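Local coordinates for AclR protein (Streptomyces galilaeus, PDB 2GEY), which probably acts as a hydroxylase in the biosynthesis of aromatic polyketide antibiotics and has a SnoaL-like fold of the NTF2 clan, at residues Trp20-Ser23 with Gly24-Lys27; Ile68-Glu72 with Asp73-Leu77; Arg124-Leu127 with Val128-Lys132. All blocks are in the same frame, centred on the assembly; numbering follows the deposited sequence.

Contact 1: Trp20-Ser23 with Gly24-Lys27; sequences WDLS and GIIK
The carboxylate of Asp21 has Gly24 N above one face and Ser23 OG at its edge. It caps the first turn of helix 23-26, though the bond from Gly24 N to Asp21 OD1, 3.4 Å, is weak. The amide stands well out of the carboxylate plane and meets no lone pair squarely. A second weak bond, 3.1 Å, runs from Gly24 N to Asp21 O. At the edge, Ser23 OG donates to the syn lone pair of Asp21 OD1 at 2.7 Å. Ser23 is modelled in two conformers, and the bond is described for one of them. The torsions suit the arrangement: Asp21 CG is anti to its own N (chi1 174°), which carries the acid forward to the start of the helix. Leu22 O takes two N-H groups. Ile25 N lies above the carbonyl plane, 3.0 Å from Leu22 O, while Ile26 N comes nearly straight on to Leu22 O at 3.1 Å. Leu22 and Ile25 run side by side, and Leu22 CD2 touches Ile25 CD1 at 3.9 Å. The Asp21 carboxylate also pairs with Arg19, which would probably favour its charged form. Just before it, Trp20 is the C-prime residue of the Schellman motif that ends helix 3-18. Ile25 packs back on Met13, Ala16 and Trp17 of helix 3-18, and Leu22 and Ile26 rest on helix 44-57.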
ATOM      1  N   TRP A  20      -3.316 -13.299  19.476  1.00 23.81           N
ATOM      2  CA  TRP A  20      -4.756 -13.308  19.213  1.00 24.01           C
ATOM      3  C   TRP A  20      -5.590 -12.751  20.372  1.00 24.51           C
ATOM      4  O   TRP A  20      -6.633 -13.317  20.732  1.00 24.33           O
ATOM      5  CB  TRP A  20      -5.193 -14.723  18.808  1.00 24.48           C
ATOM      6  CG  TRP A  20      -4.248 -15.285  17.801  1.00 24.12           C
ATOM      7  CD1 TRP A  20      -4.019 -14.809  16.544  1.00 24.36           C
ATOM      8  CD2 TRP A  20      -3.357 -16.387  17.981  1.00 24.35           C
ATOM      9  NE1 TRP A  20      -3.056 -15.556  15.927  1.00 24.83           N
ATOM     10  CE2 TRP A  20      -2.625 -16.530  16.787  1.00 24.71           C
ATOM     11  CE3 TRP A  20      -3.096 -17.261  19.040  1.00 24.93           C
ATOM     12  CZ2 TRP A  20      -1.660 -17.519  16.614  1.00 25.02           C
ATOM     13  CZ3 TRP A  20      -2.132 -18.243  18.869  1.00 25.30           C
ATOM     14  CH2 TRP A  20      -1.435 -18.371  17.663  1.00 25.13           C
ATOM     15  N   ASP A  21      -5.123 -11.625  20.914  1.00 24.61           N
ATOM     16  CA  ASP A  21      -5.709 -10.964  22.080  1.00 24.84           C
ATOM     17  C   ASP A  21      -6.170  -9.556  21.702  1.00 24.84           C
ATOM     18  O   ASP A  21      -5.401  -8.604  21.799  1.00 24.78           O
ATOM     19  CB  ASP A  21      -4.662 -10.878  23.195  1.00 25.34           C
ATOM     20  CG  ASP A  21      -5.142 -10.073  24.403  1.00 26.20           C
ATOM     21  OD1 ASP A  21      -6.362  -9.874  24.567  1.00 29.18           O
ATOM     22  OD2 ASP A  21      -4.281  -9.645  25.194  1.00 30.91           O
ATOM     23  N   LEU A  22      -7.418  -9.412  21.274  1.00 24.93           N
ATOM     24  CA  LEU A  22      -7.873  -8.107  20.798  1.00 25.32           C
ATOM     25  C   LEU A  22      -7.902  -7.066  21.920  1.00 25.35           C
ATOM     26  O   LEU A  22      -7.689  -5.887  21.665  1.00 24.93           O
ATOM     27  CB  LEU A  22      -9.233  -8.202  20.109  1.00 25.56           C
ATOM     28  CG  LEU A  22      -9.306  -9.081  18.858  1.00 26.76           C
ATOM     29  CD1 LEU A  22     -10.704  -9.017  18.259  1.00 28.93           C
ATOM     30  CD2 LEU A  22      -8.267  -8.666  17.849  1.00 28.72           C
ATOM     31  N   SER A  23      -8.154  -7.503  23.154  1.00 25.33           N
ATOM     32  CA  SER A  23      -8.187  -6.591  24.301  0.50 25.60           C
ATOM     33  C   SER A  23      -6.840  -5.891  24.492  1.00 25.92           C
ATOM     34  O   SER A  23      -6.789  -4.734  24.913  1.00 25.89           O
ATOM     35  CB  SER A  23      -8.576  -7.334  25.592  0.50 25.59           C
ATOM     36  OG  SER A  23      -7.466  -8.032  26.136  0.50 24.24           O
ATOM     37  N   GLY A  24      -5.752  -6.596  24.175  1.00 26.01           N
ATOM     38  CA  GLY A  24      -4.387  -6.069  24.279  1.00 26.42           C
ATOM     39  C   GLY A  24      -4.032  -5.025  23.239  1.00 26.59           C
ATOM     40  O   GLY A  24      -3.025  -4.332  23.365  1.00 26.74           O
ATOM     41  N   ILE A  25      -4.857  -4.918  22.198  1.00 26.80           N
ATOM     42  CA  ILE A  25      -4.718  -3.859  21.215  1.00 26.64           C
ATOM     43  C   ILE A  25      -5.560  -2.659  21.657  1.00 26.51           C
ATOM     44  O   ILE A  25      -5.058  -1.541  21.783  1.00 26.25           O
ATOM     45  CB  ILE A  25      -5.205  -4.336  19.826  1.00 26.68           C
ATOM     46  CG1 ILE A  25      -4.420  -5.572  19.376  1.00 27.64           C
ATOM     47  CG2 ILE A  25      -5.110  -3.220  18.796  1.00 27.42           C
ATOM     48  CD1 ILE A  25      -5.132  -6.371  18.358  1.00 27.95           C
ATOM     49  N   ILE A  26      -6.841  -2.899  21.918  1.00 26.23           N
ATOM     50  CA  ILE A  26      -7.791  -1.819  22.172  0.50 26.39           C
ATOM     51  C   ILE A  26      -7.481  -1.071  23.482  1.00 26.53           C
ATOM     52  O   ILE A  26      -7.867   0.089  23.658  1.00 26.06           O
ATOM     53  CB  ILE A  26      -9.249  -2.365  22.109  0.50 26.36           C
ATOM     54  CG1 ILE A  26      -9.567  -2.792  20.668  0.50 26.50           C
ATOM     55  CG2 ILE A  26     -10.255  -1.332  22.588  0.50 26.20           C
ATOM     56  CD1 ILE A  26     -10.680  -3.807  20.537  0.50 26.70           C
ATOM     57  N   LYS A  27      -6.770  -1.726  24.397  1.00 26.51           N
ATOM     58  CA  LYS A  27      -6.407  -1.068  25.664  1.00 27.20           C
ATOM     59  C   LYS A  27      -5.512   0.157  25.452  1.00 27.02           C
ATOM     60  O   LYS A  27      -5.398   1.006  26.335  1.00 27.04           O
ATOM     61  CB  LYS A  27      -5.721  -2.051  26.615  1.00 27.43           C
ATOM     62  CG  LYS A  27      -4.371  -2.527  26.163  1.00 29.03           C
ATOM     63  CD  LYS A  27      -3.825  -3.611  27.076  1.00 29.89           C
ATOM     64  CE  LYS A  27      -3.278  -3.051  28.358  1.00 32.85           C
ATOM     65  NZ  LYS A  27      -2.494  -4.086  29.099  1.00 34.42           N
TER

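Contact 2: Ile68-Glu72 with Asp73-Leu77; sequences IMAEE and DRVAL
Residues 68-72 and 73-77 form the closed end of an antiparallel beta hairpin. It joins strand 62-71, outermost in the sheet within this chain, to strand 74-84. A type II' turn from Glu71 to Arg74 reverses the chain, with Glu72 at positive phi (52°). Glu71 and Arg74 are a hydrogen-bonded pair, and Arg74 N gives to Glu71 O at 2.9 Å. Met69 and Ala76 are the next such pair, with Ala76 N to Met69 O at 2.8 Å. A water at the turn, on the Ala70 and Val75 side, donates to both Glu72 O and Arg74 O. Ile68, Ala70, Val75 and Leu77 share one face of the sheet. With chi1 at -176°, Ile68 CG1 points away from the backbone N. This branch touches Val75 CG1 at 3.8 Å, and Ile68 CD1 lies alongside Leu77 CD2 at 3.9 Å. Met69, Glu71, Arg74 and Ala76 point to the other face. Ala70 and Val75 pack on helix 3-18, while the Glu71 carboxylate reaches the second subunit, with OE1 bonded to Ala70 N and OE2 in a salt bridge to Lys7 there. In the conformer described, Glu72 OE1 forms a salt bridge with Arg74 NH2 at 3.2 Å through a nearly straight N-H bond. The oxygen lies at the edge of the guanidinium, in its plane, but the two flat groups stand 86° apart. Arg74 is also held by a salt bridge from NH1 to Glu106 and a hydrogen bond from NH2 to Ile68 O of the second subunit, which ties the hairpin end to the sheet and the dimer.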
ATOM      1  N   ILE A  68       9.475  -0.216  10.669  1.00 26.30           N
ATOM      2  CA  ILE A  68       8.828   0.652  11.643  1.00 26.65           C
ATOM      3  C   ILE A  68       9.546   2.005  11.609  1.00 27.37           C
ATOM      4  O   ILE A  68      10.766   2.068  11.437  1.00 27.94           O
ATOM      5  CB  ILE A  68       8.763   0.004  13.059  1.00 26.62           C
ATOM      6  CG1 ILE A  68       8.004   0.905  14.024  1.00 26.40           C
ATOM      7  CG2 ILE A  68      10.158  -0.343  13.609  1.00 28.04           C
ATOM      8  CD1 ILE A  68       7.546   0.184  15.282  1.00 27.48           C
ATOM      9  N   MET A  69       8.773   3.079  11.695  1.00 26.96           N
ATOM     10  CA  MET A  69       9.306   4.418  11.592  1.00 27.42           C
ATOM     11  C   MET A  69       8.541   5.288  12.560  1.00 26.36           C
ATOM     12  O   MET A  69       7.364   5.052  12.789  1.00 25.56           O
ATOM     13  CB  MET A  69       9.108   4.924  10.167  1.00 27.52           C
ATOM     14  CG  MET A  69       9.725   6.254   9.868  1.00 29.29           C
ATOM     15  SD  MET A  69       9.431   6.742   8.151  1.00 33.54           S
ATOM     16  CE  MET A  69      10.012   5.273   7.297  1.00 32.42           C
ATOM     17  N   ALA A  70       9.218   6.277  13.136  1.00 25.71           N
ATOM     18  CA  ALA A  70       8.583   7.214  14.053  1.00 25.69           C
ATOM     19  C   ALA A  70       9.103   8.625  13.825  1.00 25.62           C
ATOM     20  O   ALA A  70      10.295   8.822  13.561  1.00 24.96           O
ATOM     21  CB  ALA A  70       8.821   6.795  15.478  1.00 25.78           C
ATOM     22  N   GLU A  71       8.196   9.591  13.923  1.00 25.37           N
ATOM     23  CA  GLU A  71       8.540  11.008  13.862  1.00 25.85           C
ATOM     24  C   GLU A  71       7.465  11.771  14.615  1.00 25.61           C
ATOM     25  O   GLU A  71       6.278  11.440  14.520  1.00 24.74           O
ATOM     26  CB  GLU A  71       8.633  11.505  12.417  1.00 25.92           C
ATOM     27  CG  GLU A  71       9.322  12.875  12.274  1.00 26.63           C
ATOM     28  CD  GLU A  71       9.453  13.359  10.826  1.00 27.97           C
ATOM     29  OE1 GLU A  71       8.751  12.842   9.953  1.00 28.16           O
ATOM     30  OE2 GLU A  71      10.278  14.269  10.560  1.00 32.87           O
ATOM     31  N   GLU A  72       7.888  12.789  15.359  1.00 25.95           N
ATOM     32  CA  GLU A  72       6.957  13.556  16.174  0.50 26.21           C
ATOM     33  C   GLU A  72       6.134  12.595  17.054  1.00 26.10           C
ATOM     34  O   GLU A  72       6.690  11.747  17.742  1.00 26.10           O
ATOM     35  CB  GLU A  72       6.050  14.402  15.269  0.50 26.37           C
ATOM     36  CG  GLU A  72       6.780  15.260  14.254  0.50 27.32           C
ATOM     37  CD  GLU A  72       5.819  16.048  13.404  0.50 27.78           C
ATOM     38  OE1 GLU A  72       5.206  15.457  12.488  0.50 30.80           O
ATOM     39  OE2 GLU A  72       5.644  17.248  13.678  0.50 31.28           O
ATOM     40  N   ASP A  73       4.803  12.707  16.995  1.00 25.49           N
ATOM     41  CA  ASP A  73       3.907  11.868  17.812  1.00 25.65           C
ATOM     42  C   ASP A  73       3.332  10.667  17.045  1.00 25.29           C
ATOM     43  O   ASP A  73       2.395  10.007  17.527  1.00 25.47           O
ATOM     44  CB  ASP A  73       2.773  12.721  18.411  1.00 25.79           C
ATOM     45  CG  ASP A  73       2.021  13.559  17.368  1.00 26.54           C
ATOM     46  OD1 ASP A  73       2.329  13.488  16.155  1.00 25.63           O
ATOM     47  OD2 ASP A  73       1.115  14.326  17.781  1.00 28.39           O
ATOM     48  N   ARG A  74       3.911  10.367  15.881  1.00 24.73           N
ATOM     49  CA  ARG A  74       3.410   9.315  15.019  1.00 24.94           C
ATOM     50  C   ARG A  74       4.373   8.136  14.880  1.00 24.14           C
ATOM     51  O   ARG A  74       5.590   8.282  15.018  1.00 23.29           O
ATOM     52  CB  ARG A  74       3.112   9.887  13.636  1.00 24.93           C
ATOM     53  CG  ARG A  74       1.934  10.841  13.614  1.00 26.29           C
ATOM     54  CD  ARG A  74       1.666  11.375  12.214  1.00 28.21           C
ATOM     55  NE  ARG A  74       2.695  12.321  11.793  1.00 31.55           N
ATOM     56  CZ  ARG A  74       3.429  12.249  10.674  1.00 32.83           C
ATOM     57  NH1 ARG A  74       3.278  11.275   9.791  1.00 33.31           N
ATOM     58  NH2 ARG A  74       4.329  13.189  10.439  1.00 33.21           N
ATOM     59  N   VAL A  75       3.796   6.974  14.583  1.00 23.94           N
ATOM     60  CA  VAL A  75       4.544   5.766  14.260  1.00 23.90           C
ATOM     61  C   VAL A  75       3.858   5.117  13.056  1.00 24.00           C
ATOM     62  O   VAL A  75       2.624   5.130  12.973  1.00 23.84           O
ATOM     63  CB  VAL A  75       4.565   4.771  15.437  1.00 23.98           C
ATOM     64  CG1 VAL A  75       5.412   3.534  15.086  1.00 24.07           C
ATOM     65  CG2 VAL A  75       5.082   5.438  16.709  1.00 24.57           C
ATOM     66  N   ALA A  76       4.648   4.569  12.134  1.00 23.81           N
ATOM     67  CA  ALA A  76       4.122   3.819  10.987  1.00 23.84           C
ATOM     68  C   ALA A  76       4.816   2.460  10.896  1.00 23.95           C
ATOM     69  O   ALA A  76       6.044   2.366  11.049  1.00 24.52           O
ATOM     70  CB  ALA A  76       4.325   4.595   9.695  1.00 24.16           C
ATOM     71  N   LEU A  77       4.027   1.422  10.639  1.00 23.83           N
ATOM     72  CA  LEU A  77       4.524   0.058  10.553  1.00 24.73           C
ATOM     73  C   LEU A  77       4.098  -0.513   9.221  1.00 24.32           C
ATOM     74  O   LEU A  77       2.913  -0.456   8.881  1.00 25.05           O
ATOM     75  CB  LEU A  77       3.941  -0.820  11.654  1.00 24.96           C
ATOM     76  CG  LEU A  77       4.282  -0.374  13.080  1.00 26.58           C
ATOM     77  CD1 LEU A  77       3.245   0.615  13.576  1.00 28.80           C
ATOM     78  CD2 LEU A  77       4.341  -1.568  13.992  1.00 27.10           C
TER
HETATM   79  O   HOH W   1       6.699   9.022  17.491  1.00 18.24           O

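Contact 3: Arg124-Leu127 with Val128-Lys132; sequences RPLL and VRLGK
Leu126 and Leu130, one helical turn apart, are turned toward each other by different first torsions. In Leu126 the branch leaves on the far side from the backbone N (chi1 179°). In Leu130 CG lies opposite the carbonyl carbon instead (chi1 -64°). Leu126 CG then sits 4.0 Å from Leu130 CD1, and the two side chains cross at an angle. A bend at chi3 of Arg124 lays its guanidinium beside Val128. The contact is Arg124 NH2 to Val128 CG2, 3.6 Å, with no bond between them. The backbone bonds of the same turn include Leu130 N to Leu126 O at 2.9 Å. Helix 124-129 follows strand 113-122 and ends in a Schellman motif, with Gly131 at positive phi (79°). Its two hydrogen bonds are Gly131 N to Val128 O at 3.0 Å and Lys132 N to Leu127 O at 2.8 Å. With the second bond made, Lys132 lies back over Leu127. Lys132 CB lies 4.0 Å from Leu127 CD2, so the aliphatic base of the lysine covers an apolar branch. The second subunit meets this end of the fold through Leu133, which packs on Leu127 and Lys132, and through Glu38, whose carboxylate makes a salt bridge with Arg124 NH1. Within the chain, Leu126 rests on Val99 and Trp101 of strand 98-110, and Arg129 touches Val99 while its guanidinium pairs with Asp135.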
ATOM      1  N   ARG A 124      -4.805  -7.494  -2.266  1.00 27.18           N
ATOM      2  CA  ARG A 124      -4.729  -8.146  -3.576  1.00 27.15           C
ATOM      3  C   ARG A 124      -4.390  -9.654  -3.512  1.00 26.66           C
ATOM      4  O   ARG A 124      -5.127 -10.463  -4.074  1.00 26.50           O
ATOM      5  CB  ARG A 124      -3.765  -7.393  -4.504  1.00 27.00           C
ATOM      6  CG  ARG A 124      -3.856  -7.811  -5.971  1.00 27.86           C
ATOM      7  CD  ARG A 124      -2.540  -7.563  -6.703  1.00 27.39           C
ATOM      8  NE  ARG A 124      -1.493  -8.464  -6.222  1.00 27.39           N
ATOM      9  CZ  ARG A 124      -1.364  -9.735  -6.586  1.00 29.59           C
ATOM     10  NH1 ARG A 124      -0.395 -10.475  -6.065  1.00 30.07           N
ATOM     11  NH2 ARG A 124      -2.177 -10.278  -7.487  1.00 30.72           N
ATOM     12  N   PRO A 125      -3.307 -10.044  -2.803  1.00 26.78           N
ATOM     13  CA  PRO A 125      -2.931 -11.463  -2.788  1.00 26.75           C
ATOM     14  C   PRO A 125      -3.997 -12.350  -2.143  1.00 26.83           C
ATOM     15  O   PRO A 125      -4.202 -13.491  -2.569  1.00 26.51           O
ATOM     16  CB  PRO A 125      -1.644 -11.496  -1.945  1.00 27.15           C
ATOM     17  CG  PRO A 125      -1.219 -10.102  -1.781  1.00 27.01           C
ATOM     18  CD  PRO A 125      -2.406  -9.230  -1.964  1.00 26.90           C
ATOM     19  N   LEU A 126      -4.667 -11.824  -1.123  1.00 26.81           N
ATOM     20  CA  LEU A 126      -5.751 -12.550  -0.474  1.00 26.96           C
ATOM     21  C   LEU A 126      -6.951 -12.673  -1.402  1.00 26.91           C
ATOM     22  O   LEU A 126      -7.585 -13.732  -1.475  1.00 27.15           O
ATOM     23  CB  LEU A 126      -6.164 -11.851   0.825  1.00 26.78           C
ATOM     24  CG  LEU A 126      -7.314 -12.488   1.614  1.00 27.22           C
ATOM     25  CD1 LEU A 126      -6.976 -13.919   2.011  1.00 28.18           C
ATOM     26  CD2 LEU A 126      -7.627 -11.655   2.847  1.00 27.43           C
ATOM     27  N   LEU A 127      -7.266 -11.592  -2.110  1.00 27.01           N
ATOM     28  CA  LEU A 127      -8.385 -11.612  -3.053  1.00 27.41           C
ATOM     29  C   LEU A 127      -8.183 -12.655  -4.151  1.00 27.43           C
ATOM     30  O   LEU A 127      -9.145 -13.299  -4.579  1.00 26.89           O
ATOM     31  CB  LEU A 127      -8.624 -10.229  -3.658  1.00 27.76           C
ATOM     32  CG  LEU A 127      -9.111  -9.158  -2.676  1.00 28.52           C
ATOM     33  CD1 LEU A 127      -8.947  -7.767  -3.283  1.00 29.53           C
ATOM     34  CD2 LEU A 127     -10.555  -9.403  -2.256  1.00 30.14           C
ATOM     35  N   VAL A 128      -6.938 -12.831  -4.588  1.00 27.79           N
ATOM     36  CA  VAL A 128      -6.607 -13.880  -5.548  1.00 28.38           C
ATOM     37  C   VAL A 128      -6.845 -15.268  -4.933  1.00 28.74           C
ATOM     38  O   VAL A 128      -7.469 -16.127  -5.563  1.00 28.39           O
ATOM     39  CB  VAL A 128      -5.155 -13.738  -6.060  1.00 28.32           C
ATOM     40  CG1 VAL A 128      -4.761 -14.928  -6.933  1.00 29.07           C
ATOM     41  CG2 VAL A 128      -5.009 -12.451  -6.844  1.00 28.06           C
ATOM     42  N   ARG A 129      -6.368 -15.475  -3.704  1.00 29.07           N
ATOM     43  CA  ARG A 129      -6.527 -16.761  -3.014  1.00 29.67           C
ATOM     44  C   ARG A 129      -7.985 -17.121  -2.769  1.00 29.58           C
ATOM     45  O   ARG A 129      -8.360 -18.300  -2.810  1.00 29.71           O
ATOM     46  CB  ARG A 129      -5.773 -16.765  -1.682  1.00 30.59           C
ATOM     47  CG  ARG A 129      -4.276 -16.889  -1.823  1.00 33.26           C
ATOM     48  CD  ARG A 129      -3.844 -18.287  -2.269  1.00 38.38           C
ATOM     49  NE  ARG A 129      -2.832 -18.171  -3.316  1.00 40.98           N
ATOM     50  CZ  ARG A 129      -3.014 -18.394  -4.619  1.00 41.69           C
ATOM     51  NH1 ARG A 129      -4.181 -18.809  -5.110  1.00 41.88           N
ATOM     52  NH2 ARG A 129      -1.993 -18.215  -5.447  1.00 43.33           N
ATOM     53  N   LEU A 130      -8.808 -16.107  -2.524  1.00 29.16           N
ATOM     54  CA  LEU A 130     -10.232 -16.314  -2.315  1.00 29.26           C
ATOM     55  C   LEU A 130     -11.038 -16.358  -3.611  1.00 28.85           C
ATOM     56  O   LEU A 130     -12.258 -16.514  -3.564  1.00 28.28           O
ATOM     57  CB  LEU A 130     -10.790 -15.225  -1.404  1.00 29.32           C
ATOM     58  CG  LEU A 130     -10.217 -15.245   0.013  1.00 30.92           C
ATOM     59  CD1 LEU A 130     -10.852 -14.167   0.824  1.00 31.97           C
ATOM     60  CD2 LEU A 130     -10.415 -16.584   0.683  1.00 31.38           C
ATOM     61  N   GLY A 131     -10.364 -16.209  -4.753  1.00 28.71           N
ATOM     62  CA  GLY A 131     -11.006 -16.322  -6.057  1.00 28.84           C
ATOM     63  C   GLY A 131     -11.776 -15.093  -6.504  1.00 28.94           C
ATOM     64  O   GLY A 131     -12.569 -15.167  -7.454  1.00 28.47           O
ATOM     65  N   LYS A 132     -11.552 -13.965  -5.835  1.00 28.67           N
ATOM     66  CA  LYS A 132     -12.229 -12.715  -6.178  1.00 29.20           C
ATOM     67  C   LYS A 132     -11.542 -12.031  -7.351  1.00 29.34           C
ATOM     68  O   LYS A 132     -12.162 -11.239  -8.063  1.00 29.45           O
ATOM     69  CB  LYS A 132     -12.240 -11.760  -4.985  1.00 29.36           C
ATOM     70  CG  LYS A 132     -12.944 -12.292  -3.748  1.00 29.89           C
ATOM     71  CD  LYS A 132     -14.432 -12.485  -3.991  1.00 31.08           C
ATOM     72  CE  LYS A 132     -15.202 -12.564  -2.683  0.50 30.88           C
ATOM     73  NZ  LYS A 132     -15.154 -11.266  -1.951  0.50 31.72           N
TER

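The three contacts are local, partly buried and in series along the chain. Each has a buried side (Ile25; Ala70, Val75 and Leu77; Leu126, Leu127 and Leu130) and an exposed one (Ser23 and Lys27; Glu72; Arg124 and Gly131). Contact 1 opens a helix with a carboxylate cap, whereas contact 3 closes one with a glycine and backbone bonds. Their centres are about 27 Å apart, on opposite sides of the chain's centre. Contact 2 is a hairpin turn with one apolar face and one mixed face carrying Glu71 and Arg74. Helix 3-18 packs on contacts 1 and 2, strand 98-110 on 2 and 3. Contacts 2 and 3 reach the second subunit through salt bridges and packing, contact 2 also through hydrogen bonds.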